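Local coordinates for protein 401aa long hypothetical glucose-1-phosphate thymidylyltransferase (Sulfolobus tokodaii, PDB 2GGO) that transfers nucleotidyl groups to sugar 1-phosphates and probably acts as a bifunctional enzyme in the synthesis of UDP-N-acetylglucosamine and UDP-N-acetylgalactosamine, at residues Y161-I174 against E183-H195. Numbering follows the deposited sequence.
Sequences YKLNSDIFTYLDKI and ELTDAINLMAKDH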
# COMPACT_ATOMS: atom_id res chain seq x y z
N TYR A 161 -13.66 4.19 11.51
CA TYR A 161 -14.44 4.74 12.61
C TYR A 161 -15.67 5.46 12.11
O TYR A 161 -15.63 6.09 11.07
CB TYR A 161 -13.60 5.78 13.35
CG TYR A 161 -12.30 5.27 13.90
CD1 TYR A 161 -11.21 6.12 14.02
CD2 TYR A 161 -12.15 3.94 14.30
CE1 TYR A 161 -9.99 5.66 14.54
CE2 TYR A 161 -10.93 3.46 14.81
CZ TYR A 161 -9.86 4.33 14.95
OH TYR A 161 -8.64 3.88 15.47
N LYS A 162 -16.74 5.40 12.89
CA LYS A 162 -17.89 6.29 12.71
C LYS A 162 -18.09 6.97 14.07
O LYS A 162 -18.57 6.35 15.03
CB LYS A 162 -19.14 5.49 12.30
CG LYS A 162 -20.22 6.24 11.57
CD LYS A 162 -21.00 7.21 12.46
CE LYS A 162 -21.82 6.50 13.53
NZ LYS A 162 -22.68 7.38 14.40
N LEU A 163 -17.68 8.23 14.14
CA LEU A 163 -17.58 8.94 15.41
C LEU A 163 -18.45 10.17 15.37
O LEU A 163 -18.56 10.84 14.33
CB LEU A 163 -16.12 9.32 15.72
CG LEU A 163 -15.04 8.23 15.78
CD1 LEU A 163 -13.69 8.84 15.90
CD2 LEU A 163 -15.26 7.22 16.89
N ASN A 164 -19.10 10.43 16.51
CA ASN A 164 -19.88 11.65 16.70
C ASN A 164 -19.05 12.77 17.33
O ASN A 164 -17.99 12.51 17.92
CB ASN A 164 -21.13 11.34 17.51
CG ASN A 164 -21.78 10.05 17.10
OD1 ASN A 164 -22.09 9.84 15.93
ND2 ASN A 164 -21.97 9.16 18.05
N SER A 165 -19.50 14.01 17.18
CA SER A 165 -18.77 15.18 17.66
C SER A 165 -18.30 15.11 19.14
O SER A 165 -17.49 15.93 19.57
CB SER A 165 -19.57 16.45 17.38
OG SER A 165 -20.96 16.21 17.57
N ASP A 166 -18.80 14.14 19.92
CA ASP A 166 -18.30 13.88 21.28
C ASP A 166 -16.84 13.50 21.31
O ASP A 166 -16.22 13.53 22.37
CB ASP A 166 -19.03 12.70 21.93
CG ASP A 166 -20.50 12.73 21.68
OD1 ASP A 166 -21.04 13.85 21.56
OD2 ASP A 166 -21.10 11.63 21.61
N ILE A 167 -16.29 13.10 20.16
CA ILE A 167 -14.90 12.73 20.12
C ILE A 167 -13.97 13.90 20.50
O ILE A 167 -12.95 13.68 21.17
CB ILE A 167 -14.49 12.09 18.76
CG1 ILE A 167 -13.22 11.23 18.94
CG2 ILE A 167 -14.30 13.15 17.66
CD1 ILE A 167 -13.26 10.23 20.11
N PHE A 168 -14.35 15.12 20.11
CA PHE A 168 -13.51 16.30 20.34
C PHE A 168 -13.26 16.57 21.82
O PHE A 168 -12.14 16.91 22.22
CB PHE A 168 -14.10 17.53 19.64
CG PHE A 168 -14.30 17.34 18.17
CD1 PHE A 168 -13.20 17.32 17.30
CD2 PHE A 168 -15.58 17.19 17.64
CE1 PHE A 168 -13.39 17.14 15.92
CE2 PHE A 168 -15.78 17.01 16.26
CZ PHE A 168 -14.68 16.99 15.40
N THR A 169 -14.29 16.39 22.62
CA THR A 169 -14.20 16.49 24.07
C THR A 169 -13.01 15.69 24.64
O THR A 169 -12.14 16.26 25.31
CB THR A 169 -15.52 16.05 24.72
OG1 THR A 169 -16.57 16.88 24.22
CG2 THR A 169 -15.45 16.19 26.24
N TYR A 170 -12.97 14.39 24.37
CA TYR A 170 -11.94 13.50 24.91
C TYR A 170 -10.58 13.68 24.22
O TYR A 170 -9.57 13.17 24.70
CB TYR A 170 -12.37 12.03 24.86
CG TYR A 170 -13.72 11.78 25.49
CD1 TYR A 170 -14.89 12.05 24.78
CD2 TYR A 170 -13.83 11.28 26.78
CE1 TYR A 170 -16.15 11.84 25.35
CE2 TYR A 170 -15.09 11.06 27.36
CZ TYR A 170 -16.24 11.34 26.63
OH TYR A 170 -17.49 11.13 27.18
N LEU A 171 -10.57 14.39 23.10
CA LEU A 171 -9.33 14.66 22.36
C LEU A 171 -8.50 15.71 23.08
O LEU A 171 -7.26 15.70 23.02
CB LEU A 171 -9.64 15.14 20.93
CG LEU A 171 -9.63 14.15 19.75
CD1 LEU A 171 -10.28 14.79 18.52
CD2 LEU A 171 -8.21 13.65 19.44
N ASP A 172 -9.19 16.62 23.76
CA ASP A 172 -8.56 17.66 24.57
C ASP A 172 -8.16 17.10 25.92
O ASP A 172 -7.05 17.34 26.40
CB ASP A 172 -9.51 18.84 24.76
CG ASP A 172 -9.96 19.45 23.45
OD1 ASP A 172 -9.85 20.69 23.32
OD2 ASP A 172 -10.42 18.71 22.56
N LYS A 173 -9.07 16.33 26.52
CA LYS A 173 -8.85 15.71 27.82
C LYS A 173 -7.70 14.70 27.77
O LYS A 173 -7.05 14.45 28.79
CB LYS A 173 -10.14 15.06 28.35
CG LYS A 173 -11.34 16.01 28.46
CD LYS A 173 -12.24 15.69 29.66
CE LYS A 173 -12.85 14.28 29.61
NZ LYS A 173 -13.97 14.16 28.63
N ILE A 174 -7.44 14.15 26.59
CA ILE A 174 -6.32 13.23 26.37
C ILE A 174 -4.97 13.95 26.27
O ILE A 174 -4.76 14.82 25.41
CB ILE A 174 -6.60 12.22 25.17
CG1 ILE A 174 -7.01 10.84 25.71
CG2 ILE A 174 -5.42 12.12 24.18
CD1 ILE A 174 -6.00 10.14 26.65
N GLU A 183 -2.75 10.63 19.64
CA GLU A 183 -3.40 9.46 19.07
C GLU A 183 -4.92 9.54 19.15
O GLU A 183 -5.48 10.23 20.01
CB GLU A 183 -2.90 8.19 19.74
CG GLU A 183 -1.46 7.85 19.40
CD GLU A 183 -0.75 7.11 20.51
OE1 GLU A 183 -0.92 5.87 20.62
OE2 GLU A 183 -0.01 7.77 21.28
N LEU A 184 -5.58 8.82 18.26
CA LEU A 184 -7.02 8.76 18.30
C LEU A 184 -7.43 7.79 19.38
O LEU A 184 -8.12 8.17 20.32
CB LEU A 184 -7.60 8.38 16.94
CG LEU A 184 -9.07 8.72 16.64
CD1 LEU A 184 -9.57 9.96 17.38
CD2 LEU A 184 -9.25 8.89 15.16
N THR A 185 -6.97 6.55 19.28
CA THR A 185 -7.37 5.48 20.20
C THR A 185 -7.45 5.88 21.69
O THR A 185 -8.31 5.38 22.41
CB THR A 185 -6.48 4.23 20.04
OG1 THR A 185 -5.10 4.62 19.94
CG2 THR A 185 -6.86 3.47 18.79
N ASP A 186 -6.56 6.77 22.13
CA ASP A 186 -6.54 7.26 23.51
C ASP A 186 -7.87 7.89 23.87
O ASP A 186 -8.47 7.55 24.89
CB ASP A 186 -5.45 8.31 23.69
CG ASP A 186 -4.06 7.71 23.79
OD1 ASP A 186 -3.95 6.50 24.11
OD2 ASP A 186 -3.09 8.46 23.55
N ALA A 187 -8.30 8.82 23.01
CA ALA A 187 -9.55 9.55 23.15
C ALA A 187 -10.78 8.63 23.05
O ALA A 187 -11.76 8.82 23.76
CB ALA A 187 -9.63 10.65 22.10
N ILE A 188 -10.70 7.64 22.17
CA ILE A 188 -11.76 6.65 22.01
C ILE A 188 -11.88 5.79 23.27
O ILE A 188 -12.96 5.25 23.57
CB ILE A 188 -11.55 5.74 20.74
CG1 ILE A 188 -11.88 6.52 19.46
CG2 ILE A 188 -12.38 4.45 20.82
CD1 ILE A 188 -11.52 5.80 18.17
N ASN A 189 -10.77 5.67 24.01
CA ASN A 189 -10.73 4.82 25.20
C ASN A 189 -11.40 5.40 26.44
O ASN A 189 -12.03 4.65 27.20
CB ASN A 189 -9.32 4.33 25.47
CG ASN A 189 -9.11 2.91 25.00
OD1 ASN A 189 -7.99 2.51 24.67
ND2 ASN A 189 -10.18 2.14 24.96
N LEU A 190 -11.28 6.71 26.64
CA LEU A 190 -12.04 7.43 27.66
C LEU A 190 -13.53 7.48 27.32
O LEU A 190 -14.38 7.26 28.18
CB LEU A 190 -11.53 8.87 27.86
CG LEU A 190 -10.13 9.39 27.51
CD1 LEU A 190 -10.17 10.90 27.70
CD2 LEU A 190 -8.99 8.73 28.31
N MET A 191 -13.83 7.78 26.05
CA MET A 191 -15.21 7.85 25.56
C MET A 191 -15.93 6.52 25.73
O MET A 191 -17.11 6.50 26.09
CB MET A 191 -15.24 8.30 24.09
CG MET A 191 -16.63 8.66 23.57
SD MET A 191 -16.74 9.02 21.80
CE MET A 191 -16.57 7.38 21.11
N ALA A 192 -15.22 5.41 25.50
CA ALA A 192 -15.78 4.06 25.64
C ALA A 192 -16.23 3.75 27.08
O ALA A 192 -17.01 2.81 27.31
CB ALA A 192 -14.78 3.00 25.14
N LYS A 193 -15.73 4.53 28.04
CA LYS A 193 -16.14 4.39 29.44
C LYS A 193 -17.50 5.04 29.70
O LYS A 193 -18.37 4.45 30.35
CB LYS A 193 -15.07 4.94 30.38
CG LYS A 193 -13.75 4.18 30.28
CD LYS A 193 -13.96 2.67 30.48
CE LYS A 193 -13.01 1.82 29.64
NZ LYS A 193 -13.49 0.39 29.59
N ASP A 194 -17.69 6.25 29.17
CA ASP A 194 -18.95 6.98 29.29
C ASP A 194 -19.93 6.51 28.20
O ASP A 194 -21.06 6.10 28.48
CB ASP A 194 -18.72 8.50 29.15
CG ASP A 194 -17.38 8.95 29.74
OD1 ASP A 194 -16.56 8.10 30.17
OD2 ASP A 194 -17.14 10.18 29.78
N HIS A 195 -19.45 6.57 26.96
CA HIS A 195 -20.27 6.25 25.80
C HIS A 195 -20.11 4.81 25.36
O HIS A 195 -19.03 4.20 25.48
CB HIS A 195 -19.96 7.18 24.64
CG HIS A 195 -20.38 8.59 24.89
ND1 HIS A 195 -19.56 9.52 25.50
CD2 HIS A 195 -21.54 9.24 24.61
CE1 HIS A 195 -20.19 10.67 25.59
NE2 HIS A 195 -21.39 10.53 25.05
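Tyr170, with the most surface buried here, is a knob set among Ala187, Leu190, Met191 and Asp194. With CG anti to the carbonyl carbon (chi1 -52°), its ring lies along helix 184-194: Met191 CB stands over one face, 3.8 Å from the centroid (CH-pi), and Lys173 NZ lies above the opposite face, offset toward the rim. The hydroxyl donates to Asp194, OH to OD2 2.8 Å, meeting the oxygen 51° out of the carboxylate plane. Replacing Tyr170 by an alanine would probably leave a gap beside Met191 and Leu190 and the Asp194 carboxylate without this donor. One turn on, Ile174 CD1 packs against Asp186 CB at 3.5 Å and Leu190 CD2. Met191 SD also lies 4.1 Å from CD1 of the second knob, Ile167. Close packing at Ala187, its CA 4.9 Å from that of Tyr170, fits helix axes (166-173 and 184-194) 8.2 Å apart, crossing at 112°. Toward the sheet, Ile188 CD1 sits over the Tyr161 ring, while Leu184 CD2 meets its edge; Tyr161 OH is hydrogen-bonded to ND2 of Asn157, which probably binds N-acetylglucosamine 1-phosphate. Helix 184-194, crossed by helix 166-173, thus packs on strand 155-164 of the mixed sheet in the GT-A-type nucleotidyltransferase domain.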